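Local structure of transcriptional regulator, TetR family (Thermus thermophilus, 3VPR) at residues A13-F16 against T17-G20; I50-E53 against I54-A58; A150-S153 against M154-M158. The protein represses transcription as a TetR-family regulator, probably by binding DNA through an N-terminal helix-turn-helix and working as a dimer. One frame throughout, in Å; residues are numbered along the deposited sequence.

Contact 1: residues A13-F16 against T17-G20; sequences AKLF and TEKG
Thr17 grips Ala13 one turn back in helix 4-19, the first helix of the TetR-type DNA-binding domain, and the residues from here to Gly20 bring that helix to its C-terminal end. The hydrogen bonds centre on Ala13 O, which takes two donors from a single residue: Thr17 N at 3.1 Å and Thr17 OG1 at 2.9 Å. They come in from opposite faces of the carbonyl plane. With chi1 at -67°, the hydroxyl lies beside the threonine's own N and can turn back onto the carbonyl. A valine here has no hydroxyl to give, and Ala13 O would probably be held less firmly, keeping just the backbone amide of that residue as donor from this segment. The Thr17 side chain also packs on Pro95, Val98 and Thr99 of helix 94-103.

Two further backbone bonds continue the helix, Glu18 N to Lys14 O at 2.9 Å and Lys19 N to Leu15 O at 2.7 Å. Glu18 also lays its CG against Lys14 O, 3.2 Å away.

Apolar contact is carried by Leu15 and Lys19, whose side chains run side by side in the same direction, with Leu15 CD1 3.7 Å from Lys19 CD. The lysine chain then bends at chi3 (60°), and its NZ forms a salt bridge with Asp28 of helix 26-33, within the predicted helix-turn-helix. Phe16 turns to the interior, where its ring meets that of Tyr21 edge-to-face.

The helix ends with Gly20 N bonded to Phe16 O at 2.6 Å, the donor standing above the carbonyl plane. Gly20 has phi 99°, and at these backbone angles a CB would be jammed against Lys19 O.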
ATOM      1  N   ALA A  13       1.185   1.597 -20.835  1.00 30.11           N
ATOM      2  CA  ALA A  13       0.707   1.389 -19.478  1.00 39.35           C
ATOM      3  C   ALA A  13       0.220  -0.055 -19.280  1.00 42.50           C
ATOM      4  O   ALA A  13       0.520  -0.675 -18.262  1.00 37.35           O
ATOM      5  CB  ALA A  13      -0.409   2.375 -19.149  1.00 34.88           C
ATOM      6  N   LYS A  14      -0.526  -0.592 -20.243  1.00 29.77           N
ATOM      7  CA  LYS A  14      -1.006  -1.969 -20.120  1.00 30.84           C
ATOM      8  C   LYS A  14       0.151  -2.961 -20.177  1.00 34.03           C
ATOM      9  O   LYS A  14       0.199  -3.912 -19.405  1.00 38.24           O
ATOM     10  CB  LYS A  14      -1.990  -2.314 -21.232  1.00 33.46           C
ATOM     11  CG  LYS A  14      -3.303  -1.580 -21.160  1.00 42.51           C
ATOM     12  CD  LYS A  14      -4.203  -2.015 -22.314  1.00 62.12           C
ATOM     13  CE  LYS A  14      -5.484  -1.198 -22.359  1.00 71.32           C
ATOM     14  NZ  LYS A  14      -6.357  -1.622 -23.488  1.00 88.20           N
ATOM     15  N   LEU A  15       1.090  -2.732 -21.084  1.00 36.13           N
ATOM     16  CA  LEU A  15       2.217  -3.643 -21.223  1.00 41.40           C
ATOM     17  C   LEU A  15       3.069  -3.645 -19.957  1.00 44.45           C
ATOM     18  O   LEU A  15       3.503  -4.700 -19.505  1.00 42.19           O
ATOM     19  CB  LEU A  15       3.058  -3.274 -22.449  1.00 28.85           C
ATOM     20  CG  LEU A  15       4.266  -4.178 -22.659  1.00 38.61           C
ATOM     21  CD1 LEU A  15       3.797  -5.625 -22.801  1.00 48.20           C
ATOM     22  CD2 LEU A  15       5.030  -3.741 -23.892  1.00 33.11           C
ATOM     23  N   PHE A  16       3.292  -2.469 -19.379  1.00 39.66           N
ATOM     24  CA  PHE A  16       4.077  -2.373 -18.155  1.00 41.25           C
ATOM     25  C   PHE A  16       3.351  -3.098 -17.025  1.00 43.92           C
ATOM     26  O   PHE A  16       3.982  -3.703 -16.166  1.00 50.35           O
ATOM     27  CB  PHE A  16       4.302  -0.917 -17.744  1.00 35.94           C
ATOM     28  CG  PHE A  16       5.194  -0.143 -18.674  1.00 39.72           C
ATOM     29  CD1 PHE A  16       6.220  -0.773 -19.367  1.00 33.45           C
ATOM     30  CD2 PHE A  16       5.028   1.236 -18.824  1.00 31.29           C
ATOM     31  CE1 PHE A  16       7.073  -0.041 -20.203  1.00 32.74           C
ATOM     32  CE2 PHE A  16       5.871   1.976 -19.647  1.00 30.72           C
ATOM     33  CZ  PHE A  16       6.897   1.339 -20.341  1.00 38.80           C
ATOM     34  N   THR A  17       2.025  -3.020 -17.019  1.00 44.64           N
ATOM     35  CA  THR A  17       1.232  -3.691 -15.998  1.00 42.78           C
ATOM     36  C   THR A  17       1.334  -5.216 -16.164  1.00 48.81           C
ATOM     37  O   THR A  17       1.363  -5.954 -15.184  1.00 46.00           O
ATOM     38  CB  THR A  17      -0.255  -3.265 -16.090  1.00 45.15           C
ATOM     39  OG1 THR A  17      -0.375  -1.885 -15.730  1.00 39.04           O
ATOM     40  CG2 THR A  17      -1.130  -4.117 -15.156  1.00 39.46           C
ATOM     41  N   GLU A  18       1.401  -5.671 -17.412  1.00 50.26           N
ATOM     42  CA  GLU A  18       1.482  -7.096 -17.730  1.00 55.08           C
ATOM     43  C   GLU A  18       2.887  -7.685 -17.586  1.00 52.30           C
ATOM     44  O   GLU A  18       3.039  -8.815 -17.133  1.00 55.88           O
ATOM     45  CB  GLU A  18       0.980  -7.343 -19.166  1.00 60.09           C
ATOM     46  CG  GLU A  18      -0.515  -7.049 -19.405  1.00 58.93           C
ATOM     47  CD  GLU A  18      -0.862  -6.841 -20.894  1.00 70.31           C
ATOM     48  OE1 GLU A  18      -2.062  -6.679 -21.222  1.00 73.71           O
ATOM     49  OE2 GLU A  18       0.061  -6.826 -21.738  1.00 58.14           O
ATOM     50  N   LYS A  19       3.904  -6.919 -17.978  1.00 47.03           N
ATOM     51  CA  LYS A  19       5.297  -7.367 -17.924  1.00 43.67           C
ATOM     52  C   LYS A  19       6.182  -6.718 -16.861  1.00 47.19           C
ATOM     53  O   LYS A  19       7.226  -7.265 -16.518  1.00 51.10           O
ATOM     54  CB  LYS A  19       6.002  -7.114 -19.254  1.00 39.77           C
ATOM     55  CG  LYS A  19       5.513  -7.869 -20.446  1.00 46.16           C
ATOM     56  CD  LYS A  19       6.546  -7.730 -21.564  1.00 50.18           C
ATOM     57  CE  LYS A  19       7.896  -8.296 -21.125  1.00 52.81           C
ATOM     58  NZ  LYS A  19       8.969  -8.190 -22.152  1.00 65.69           N
ATOM     59  N   GLY A  20       5.791  -5.550 -16.369  1.00 43.60           N
ATOM     60  CA  GLY A  20       6.614  -4.858 -15.389  1.00 36.79           C
ATOM     61  C   GLY A  20       7.403  -3.805 -16.149  1.00 41.36           C
ATOM     62  O   GLY A  20       7.855  -4.075 -17.258  1.00 43.46           O
TER

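Contact 2: residues I50-E53 against I54-A58; sequences ILYE and ISLLA
Ile50 to Glu53 each offer their carbonyl O to the amide four residues on, from Ile54 to Leu57, in regular alpha-helical bonds of 2.9 to 3.0 Å. This is the start of helix 47-70, the long helix that in the TetR fold leads from the DNA-binding domain into the C-terminal domain.

The main side-chain contact is Tyr52 with Leu56. With Tyr52 CG anti to the backbone N (chi1 168°), the ring stands out from the helix, leaning enough toward the next turn for its hydroxyl end to meet Leu56, and the two side chains cross obliquely there. Both leucine methyls take part: CD2 is 3.6 Å from Tyr52 CZ, and CD1 is 3.7 Å from Tyr52 CE1. Leu56 has a chi1 of -130°, off the staggered positions, so its exact placing is less certain. Beyond it, Tyr52 packs on Asn111, Lys114 and Thr115, and Leu56 on Leu118, all of helix 109-135.

On almost the opposite side of the helix, Ile54 reaches back with CG1 to lie 3.3 Å from Ile50 O, and its CD1 touches Ile50 CG2 at 4.1 Å. This is the face turned to helix 4-19, where Ile50 packs on Leu9 and Ala12.

Ser55 is buried, and its hydroxyl is satisfied within the helix. It bends back to Leu51 O, which thus holds two donors, Ser55 N on one face of the carbonyl plane and, on the other, Ser55 OG at 2.9 Å.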
ATOM      1  N   ILE A  50       8.081   8.162 -21.069  1.00 29.63           N
ATOM      2  CA  ILE A  50       6.792   7.472 -21.259  1.00 29.05           C
ATOM      3  C   ILE A  50       6.223   7.133 -19.882  1.00 35.48           C
ATOM      4  O   ILE A  50       5.042   7.375 -19.603  1.00 33.77           O
ATOM      5  CB  ILE A  50       6.955   6.161 -22.094  1.00 33.16           C
ATOM      6  CG1 ILE A  50       7.423   6.510 -23.510  1.00 29.88           C
ATOM      7  CG2 ILE A  50       5.627   5.388 -22.148  1.00 21.82           C
ATOM      8  CD1 ILE A  50       7.558   5.307 -24.446  1.00 34.57           C
ATOM      9  N   LEU A  51       7.078   6.585 -19.022  1.00 26.47           N
ATOM     10  CA  LEU A  51       6.692   6.252 -17.657  1.00 34.05           C
ATOM     11  C   LEU A  51       6.283   7.535 -16.932  1.00 31.14           C
ATOM     12  O   LEU A  51       5.336   7.561 -16.158  1.00 35.80           O
ATOM     13  CB  LEU A  51       7.872   5.618 -16.909  1.00 30.11           C
ATOM     14  CG  LEU A  51       7.660   5.512 -15.394  1.00 32.48           C
ATOM     15  CD1 LEU A  51       6.443   4.639 -15.123  1.00 43.03           C
ATOM     16  CD2 LEU A  51       8.892   4.933 -14.717  1.00 41.81           C
ATOM     17  N   TYR A  52       7.029   8.602 -17.179  1.00 38.34           N
ATOM     18  CA  TYR A  52       6.740   9.884 -16.554  1.00 40.40           C
ATOM     19  C   TYR A  52       5.355  10.407 -16.966  1.00 37.41           C
ATOM     20  O   TYR A  52       4.564  10.794 -16.113  1.00 44.50           O
ATOM     21  CB  TYR A  52       7.838  10.893 -16.926  1.00 32.12           C
ATOM     22  CG  TYR A  52       7.511  12.317 -16.575  1.00 34.62           C
ATOM     23  CD1 TYR A  52       7.295  12.702 -15.247  1.00 33.11           C
ATOM     24  CD2 TYR A  52       7.388  13.278 -17.572  1.00 36.12           C
ATOM     25  CE1 TYR A  52       6.958  14.005 -14.929  1.00 32.27           C
ATOM     26  CE2 TYR A  52       7.054  14.582 -17.269  1.00 33.33           C
ATOM     27  CZ  TYR A  52       6.838  14.944 -15.950  1.00 41.25           C
ATOM     28  OH  TYR A  52       6.483  16.242 -15.661  1.00 48.10           O
ATOM     29  N   GLU A  53       5.059  10.398 -18.264  1.00 32.88           N
ATOM     30  CA  GLU A  53       3.765  10.885 -18.748  1.00 38.56           C
ATOM     31  C   GLU A  53       2.590  10.012 -18.302  1.00 37.13           C
ATOM     32  O   GLU A  53       1.501  10.517 -18.029  1.00 27.89           O
ATOM     33  CB  GLU A  53       3.799  11.057 -20.271  1.00 32.63           C
ATOM     34  CG  GLU A  53       4.477  12.366 -20.651  1.00 33.65           C
ATOM     35  CD  GLU A  53       4.544  12.618 -22.133  1.00 33.00           C
ATOM     36  OE1 GLU A  53       3.502  12.505 -22.815  1.00 41.19           O
ATOM     37  OE2 GLU A  53       5.649  12.948 -22.613  1.00 32.79           O
ATOM     38  N   ILE A  54       2.814   8.707 -18.204  1.00 23.63           N
ATOM     39  CA  ILE A  54       1.771   7.829 -17.710  1.00 29.80           C
ATOM     40  C   ILE A  54       1.474   8.222 -16.249  1.00 37.06           C
ATOM     41  O   ILE A  54       0.318   8.344 -15.845  1.00 32.78           O
ATOM     42  CB  ILE A  54       2.220   6.358 -17.774  1.00 32.51           C
ATOM     43  CG1 ILE A  54       2.136   5.861 -19.223  1.00 37.22           C
ATOM     44  CG2 ILE A  54       1.368   5.501 -16.838  1.00 33.95           C
ATOM     45  CD1 ILE A  54       2.693   4.470 -19.440  1.00 32.11           C
ATOM     46  N   SER A  55       2.524   8.427 -15.461  1.00 34.37           N
ATOM     47  CA  SER A  55       2.355   8.806 -14.053  1.00 34.11           C
ATOM     48  C   SER A  55       1.615  10.136 -13.936  1.00 35.56           C
ATOM     49  O   SER A  55       0.667  10.263 -13.166  1.00 37.58           O
ATOM     50  CB  SER A  55       3.719   8.908 -13.373  1.00 29.60           C
ATOM     51  OG  SER A  55       4.367   7.648 -13.392  1.00 36.97           O
ATOM     52  N   LEU A  56       2.051  11.120 -14.711  1.00 30.43           N
ATOM     53  CA  LEU A  56       1.415  12.438 -14.724  1.00 36.66           C
ATOM     54  C   LEU A  56      -0.080  12.295 -15.037  1.00 36.76           C
ATOM     55  O   LEU A  56      -0.924  12.787 -14.293  1.00 40.71           O
ATOM     56  CB  LEU A  56       2.089  13.314 -15.783  1.00 47.10           C
ATOM     57  CG  LEU A  56       2.550  14.722 -15.405  1.00 58.32           C
ATOM     58  CD1 LEU A  56       3.388  14.678 -14.129  1.00 50.55           C
ATOM     59  CD2 LEU A  56       3.358  15.298 -16.566  1.00 56.92           C
ATOM     60  N   LEU A  57      -0.401  11.610 -16.133  1.00 42.25           N
ATOM     61  CA  LEU A  57      -1.796  11.388 -16.538  1.00 45.99           C
ATOM     62  C   LEU A  57      -2.644  10.820 -15.398  1.00 44.80           C
ATOM     63  O   LEU A  57      -3.774  11.249 -15.166  1.00 45.28           O
ATOM     64  CB  LEU A  57      -1.847  10.440 -17.740  1.00 40.22           C
ATOM     65  CG  LEU A  57      -3.202  10.098 -18.371  1.00 66.03           C
ATOM     66  CD1 LEU A  57      -2.989   9.747 -19.838  1.00 55.42           C
ATOM     67  CD2 LEU A  57      -3.883   8.940 -17.621  1.00 66.93           C
ATOM     68  N   ALA A  58      -2.099   9.846 -14.685  1.00 43.35           N
ATOM     69  CA  ALA A  58      -2.824   9.252 -13.577  1.00 40.89           C
ATOM     70  C   ALA A  58      -2.959  10.219 -12.407  1.00 33.48           C
ATOM     71  O   ALA A  58      -4.048  10.370 -11.862  1.00 37.63           O
ATOM     72  CB  ALA A  58      -2.126   7.968 -13.123  1.00 38.02           C
TER

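Contact 3: residues A150-S153 against M154-M158; sequences AVLS and MLNWM
Asn156 N gives the shortest bond here, 2.7 Å to Leu152 O, and it is nearly straight, with an N-H...O angle of 167°. Both residues belong to helix 144-161, which lies in the dimer interface; TetR-family dimers typically join through a four-helix bundle made by two helices from each subunit. The asparagine side chain also leans back over the same carbonyl: its amide carbon, Asn156 CG, lies 3.4 Å from Leu152 O. Its OD1 points elsewhere, to a weak hydrogen bond with His86 NE2.

Met154, present as selenomethionine, folds back on the preceding turn. Its chain bends at chi3, at -95°, and this curls the terminal methyl over the backbone, where its fit against Val151 CA is tight and its position perhaps imprecise. The same methyl, Met154 CE, touches Val151 CG2 at 3.9 Å, the two side chains crossing at a slant. Tyr177 and Ile181 of helix 170-183 cover Met154 from outside.

Leu155 and Val151 behave differently: they lie alongside one another and point the same way, with Val151 CG1 3.8 Å from Leu155 CD1. Met83 of helix 75-92 packs on both, and Leu126 of helix 109-135 rests on Val151, which makes this the inward face of the helix.

The other face meets the second subunit. Ala150 packs on Leu180 of that subunit, while Ser153 and Asn156 pack on Trp157 of the second subunit. Ser153 turns its hydroxyl back along its own helix, hydrogen-bonded to Arg149 O. Ser153 O accepts from Trp157 N of the same chain at 2.9 Å, and the CB of this same-chain tryptophan presses on the same atom, 3.1 Å from Ser153 O.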
ATOM      1  N   ALA A 150      -4.723   7.924   6.893  1.00 27.27           N
ATOM      2  CA  ALA A 150      -5.565   6.749   7.097  1.00 23.57           C
ATOM      3  C   ALA A 150      -6.453   6.544   5.871  1.00 34.34           C
ATOM      4  O   ALA A 150      -6.549   5.439   5.334  1.00 36.93           O
ATOM      5  CB  ALA A 150      -6.419   6.930   8.334  1.00 23.71           C
ATOM      6  N   VAL A 151      -7.093   7.618   5.428  1.00 29.70           N
ATOM      7  CA  VAL A 151      -7.962   7.556   4.262  1.00 34.49           C
ATOM      8  C   VAL A 151      -7.207   7.176   2.975  1.00 31.00           C
ATOM      9  O   VAL A 151      -7.633   6.280   2.237  1.00 33.60           O
ATOM     10  CB  VAL A 151      -8.678   8.915   4.041  1.00 29.51           C
ATOM     11  CG1 VAL A 151      -9.559   8.852   2.806  1.00 27.36           C
ATOM     12  CG2 VAL A 151      -9.498   9.260   5.260  1.00 28.81           C
ATOM     13  N   LEU A 152      -6.095   7.854   2.703  1.00 30.36           N
ATOM     14  CA  LEU A 152      -5.324   7.566   1.500  1.00 33.98           C
ATOM     15  C   LEU A 152      -4.852   6.113   1.535  1.00 40.30           C
ATOM     16  O   LEU A 152      -4.816   5.435   0.501  1.00 35.81           O
ATOM     17  CB  LEU A 152      -4.139   8.538   1.377  1.00 31.75           C
ATOM     18  CG  LEU A 152      -4.486   9.976   0.932  1.00 43.17           C
ATOM     19  CD1 LEU A 152      -3.270  10.887   1.071  1.00 30.54           C
ATOM     20  CD2 LEU A 152      -4.970   9.969  -0.521  1.00 35.38           C
ATOM     21  N   SER A 153      -4.513   5.623   2.727  1.00 33.15           N
ATOM     22  CA  SER A 153      -4.080   4.236   2.850  1.00 33.42           C
ATOM     23  C   SER A 153      -5.209   3.307   2.404  1.00 32.69           C
ATOM     24  O   SER A 153      -4.978   2.340   1.682  1.00 30.62           O
ATOM     25  CB  SER A 153      -3.678   3.910   4.296  1.00 32.82           C
ATOM     26  OG  SER A 153      -2.551   4.680   4.692  1.00 34.98           O
HETATM   27  N   MSE A 154      -6.435   3.593   2.823  1.00 32.51           N
HETATM   28  CA  MSE A 154      -7.541   2.730   2.422  1.00 36.34           C
HETATM   29  C   MSE A 154      -7.717   2.748   0.900  1.00 37.95           C
HETATM   30  O   MSE A 154      -7.843   1.700   0.262  1.00 38.64           O
HETATM   31  CB  MSE A 154      -8.843   3.161   3.109  1.00 35.93           C
HETATM   32  CG  MSE A 154      -8.849   2.975   4.624  1.00 39.53           C
HETATM   33 SE   MSE A 154     -10.425   3.735   5.476  1.00 53.19          SE
HETATM   34  CE  MSE A 154      -9.746   5.446   5.980  1.00 51.27           C
ATOM     35  N   LEU A 155      -7.707   3.944   0.324  1.00 34.27           N
ATOM     36  CA  LEU A 155      -7.889   4.100  -1.112  1.00 33.46           C
ATOM     37  C   LEU A 155      -6.711   3.550  -1.929  1.00 40.16           C
ATOM     38  O   LEU A 155      -6.920   2.755  -2.845  1.00 39.49           O
ATOM     39  CB  LEU A 155      -8.117   5.576  -1.447  1.00 35.18           C
ATOM     40  CG  LEU A 155      -9.273   6.267  -0.706  1.00 33.97           C
ATOM     41  CD1 LEU A 155      -9.139   7.765  -0.859  1.00 33.46           C
ATOM     42  CD2 LEU A 155     -10.625   5.781  -1.243  1.00 31.60           C
ATOM     43  N   ASN A 156      -5.480   3.948  -1.595  1.00 34.50           N
ATOM     44  CA  ASN A 156      -4.315   3.482  -2.357  1.00 38.68           C
ATOM     45  C   ASN A 156      -3.972   2.005  -2.191  1.00 43.17           C
ATOM     46  O   ASN A 156      -3.533   1.373  -3.148  1.00 44.02           O
ATOM     47  CB  ASN A 156      -3.077   4.336  -2.053  1.00 38.75           C
ATOM     48  CG  ASN A 156      -3.236   5.775  -2.519  1.00 46.25           C
ATOM     49  OD1 ASN A 156      -4.051   6.052  -3.394  1.00 39.58           O
ATOM     50  ND2 ASN A 156      -2.453   6.694  -1.943  1.00 32.16           N
ATOM     51  N   TRP A 157      -4.166   1.445  -0.999  1.00 31.04           N
ATOM     52  CA  TRP A 157      -3.875   0.027  -0.813  1.00 41.01           C
ATOM     53  C   TRP A 157      -4.733  -0.806  -1.765  1.00 40.89           C
ATOM     54  O   TRP A 157      -4.375  -1.933  -2.087  1.00 57.71           O
ATOM     55  CB  TRP A 157      -4.140  -0.413   0.627  1.00 38.26           C
ATOM     56  CG  TRP A 157      -3.651  -1.817   0.950  1.00 54.53           C
ATOM     57  CD1 TRP A 157      -4.392  -2.854   1.463  1.00 46.91           C
ATOM     58  CD2 TRP A 157      -2.305  -2.301   0.857  1.00 50.97           C
ATOM     59  NE1 TRP A 157      -3.588  -3.944   1.695  1.00 50.01           N
ATOM     60  CE2 TRP A 157      -2.306  -3.633   1.331  1.00 49.37           C
ATOM     61  CE3 TRP A 157      -1.100  -1.739   0.418  1.00 61.74           C
ATOM     62  CZ2 TRP A 157      -1.142  -4.409   1.385  1.00 58.18           C
ATOM     63  CZ3 TRP A 157       0.061  -2.512   0.471  1.00 62.93           C
ATOM     64  CH2 TRP A 157       0.027  -3.835   0.949  1.00 64.15           C
HETATM   65  N   MSE A 158      -5.856  -0.256  -2.222  1.00 42.52           N
HETATM   66  CA  MSE A 158      -6.728  -0.969  -3.162  1.00 47.68           C
HETATM   67  C   MSE A 158      -5.958  -1.414  -4.414  1.00 50.19           C
HETATM   68  O   MSE A 158      -6.316  -2.405  -5.061  1.00 51.26           O
HETATM   69  CB  MSE A 158      -7.905  -0.086  -3.596  1.00 44.70           C
HETATM   70  CG  MSE A 158      -9.076  -0.017  -2.619  1.00 58.11           C
HETATM   71 SE   MSE A 158     -10.558   1.083  -3.302  1.00 67.62          SE
HETATM   72  CE  MSE A 158     -11.296  -0.172  -4.569  1.00 54.82           C
TER

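In the fold
Each contact lies within about two turns of one helix, so none closes a long loop; the three follow in series, with no nesting or crossing. Contact 1 comes first, at the end of helix 4-19. After the two helices that hold the predicted helix-turn-helix, contact 2 opens helix 47-70 and returns to contact 1: Ile54 CD1 lies 3.5 Å from Ala13 N, and Phe16 packs on Ile50 and Ile54. The DNA-binding domain is thus fastened to the helix leaving it. Contact 3 belongs to the C-terminal domain at the subunit interface, across the chain's centre from contact 2, their nearest atoms about 10 Å apart.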